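Local atomic coordinates of RNA-binding protein HI_1333 (Haemophilus influenzae, PDB entry 1JO0), a protein that probably binds RNA, as a small single-domain member of the CRS1/YhbY (CRM) family, though its exact role is not established. Residues E31-L34 against A35-E38. Numbering follows the deposited sequence.
Sequences EGVL and AEIE
Val33 holds CG1 anti to its backbone N (chi1 170°), and Ile37 holds CG1 anti to its own carbonyl carbon (chi1 -66°) and extends it to CD1. These torsions bring the two side chains together one turn apart on the same helix. Val33 CG1 meets Ile37 CD1 at 4.0 Å, with the two side chains crossing at a slant. Ile37 CG1 also lies 3.4 Å from Val33 O, alongside the carbonyl that accepts the Ile37 amide. That bond, Ile37 N to Val33 O, is 2.9 Å long.

The other branch of Val33, CG2, faces Glu36. Glu36 runs extended beyond CG, and its CG rests 3.4 Å from Gly32 O. Glu36 OE1 stops 4.1 Å from Val33 CG2, a loose contact.

Three more backbone bonds complete the run. Ala35 N donates to Glu31 O, Glu36 N to Gly32 O and Glu38 N to Leu34 O. Glu38 OE2 forms a salt bridge with Arg86 NH2.

Val33 and Ile37 both touch Val22 of strand 22-24, and Ile37 also reaches Ile66 of helix 56-70. Leu34 packs on Glu69 and Thr70 of that helix. The i to i+4 bonding is that of a regular alpha-helix, here the first turns of the crossover helix 31-44 in the beta-alpha-beta unit of the CRM domain.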
ATOM      1  N   GLU A  31       0.177  15.701  -4.236  1.00 31.77           N
ATOM      2  CA  GLU A  31      -0.662  15.937  -3.076  1.00 35.41           C
ATOM      3  C   GLU A  31      -1.960  15.166  -3.163  1.00 32.53           C
ATOM      4  O   GLU A  31      -2.451  14.508  -2.249  1.00 30.32           O
ATOM      5  CB  GLU A  31      -0.963  17.437  -2.972  1.00 44.38           C
ATOM      6  CG  GLU A  31      -0.789  17.989  -1.590  1.00 57.24           C
ATOM      7  CD  GLU A  31      -1.864  17.611  -0.604  1.00 64.38           C
ATOM      8  OE1 GLU A  31      -2.996  17.230  -0.982  1.00 76.69           O
ATOM      9  OE2 GLU A  31      -1.583  17.630   0.620  1.00 79.07           O
ATOM     10  N   GLY A  32      -2.582  15.190  -4.335  1.00 31.45           N
ATOM     11  CA  GLY A  32      -3.864  14.522  -4.499  1.00 29.85           C
ATOM     12  C   GLY A  32      -3.749  13.012  -4.430  1.00 30.11           C
ATOM     13  O   GLY A  32      -4.621  12.355  -3.859  1.00 25.47           O
ATOM     14  N   VAL A  33      -2.692  12.450  -4.993  1.00 24.57           N
ATOM     15  CA  VAL A  33      -2.505  11.001  -4.945  1.00 20.48           C
ATOM     16  C   VAL A  33      -2.268  10.584  -3.493  1.00 21.07           C
ATOM     17  O   VAL A  33      -2.799   9.559  -3.044  1.00 19.84           O
ATOM     18  CB  VAL A  33      -1.392  10.497  -5.904  1.00 22.60           C
ATOM     19  CG1 VAL A  33      -1.075   9.041  -5.623  1.00 24.35           C
ATOM     20  CG2 VAL A  33      -1.806  10.661  -7.361  1.00 28.02           C
ATOM     21  N   LEU A  34      -1.495  11.367  -2.749  1.00 21.54           N
ATOM     22  CA  LEU A  34      -1.257  11.028  -1.337  1.00 21.75           C
ATOM     23  C   LEU A  34      -2.568  11.048  -0.574  1.00 21.14           C
ATOM     24  O   LEU A  34      -2.764  10.182   0.272  1.00 21.44           O
ATOM     25  CB  LEU A  34      -0.261  12.005  -0.735  1.00 25.40           C
ATOM     26  CG  LEU A  34      -0.016  11.835   0.767  1.00 27.59           C
ATOM     27  CD1 LEU A  34       0.510  10.415   1.019  1.00 36.99           C
ATOM     28  CD2 LEU A  34       0.885  12.937   1.276  1.00 31.44           C
ATOM     29  N   ALA A  35      -3.399  12.030  -0.872  1.00 21.66           N
ATOM     30  CA  ALA A  35      -4.708  12.037  -0.207  1.00 23.72           C
ATOM     31  C   ALA A  35      -5.525  10.819  -0.567  1.00 20.79           C
ATOM     32  O   ALA A  35      -6.265  10.302   0.279  1.00 21.70           O
ATOM     33  CB  ALA A  35      -5.410  13.353  -0.551  1.00 31.49           C
ATOM     34  N   GLU A  36      -5.443  10.341  -1.780  1.00 21.27           N
ATOM     35  CA  GLU A  36      -6.183   9.154  -2.207  1.00 19.83           C
ATOM     36  C   GLU A  36      -5.632   7.955  -1.434  1.00 16.55           C
ATOM     37  O   GLU A  36      -6.417   7.129  -1.001  1.00 17.71           O
ATOM     38  CB  GLU A  36      -6.079   8.899  -3.693  1.00 21.36           C
ATOM     39  CG  GLU A  36      -6.810   9.850  -4.663  1.00 24.92           C
ATOM     40  CD  GLU A  36      -6.460   9.404  -6.077  1.00 29.34           C
ATOM     41  OE1 GLU A  36      -5.815  10.137  -6.846  1.00 37.40           O
ATOM     42  OE2 GLU A  36      -6.840   8.255  -6.414  1.00 29.09           O
ATOM     43  N   ILE A  37      -4.320   7.882  -1.253  1.00 17.43           N
ATOM     44  CA  ILE A  37      -3.732   6.752  -0.515  1.00 15.91           C
ATOM     45  C   ILE A  37      -4.155   6.834   0.933  1.00 16.77           C
ATOM     46  O   ILE A  37      -4.540   5.804   1.528  1.00 17.86           O
ATOM     47  CB  ILE A  37      -2.210   6.717  -0.699  1.00 15.90           C
ATOM     48  CG1 ILE A  37      -1.859   6.412  -2.170  1.00 17.72           C
ATOM     49  CG2 ILE A  37      -1.576   5.696   0.204  1.00 17.30           C
ATOM     50  CD1 ILE A  37      -0.387   6.616  -2.501  1.00 20.03           C
ATOM     51  N   GLU A  38      -4.117   7.986   1.545  1.00 18.30           N
ATOM     52  CA  GLU A  38      -4.595   8.104   2.928  1.00 18.64           C
ATOM     53  C   GLU A  38      -6.047   7.674   3.088  1.00 18.71           C
ATOM     54  O   GLU A  38      -6.389   6.964   4.002  1.00 19.17           O
ATOM     55  CB  GLU A  38      -4.523   9.557   3.379  1.00 20.37           C
ATOM     56  CG  GLU A  38      -3.204   9.920   3.935  1.00 26.49           C
ATOM     57  CD  GLU A  38      -2.893   9.283   5.296  1.00 28.51           C
ATOM     58  OE1 GLU A  38      -1.699   9.087   5.534  1.00 28.99           O
ATOM     59  OE2 GLU A  38      -3.779   8.995   6.121  1.00 27.12           O
TER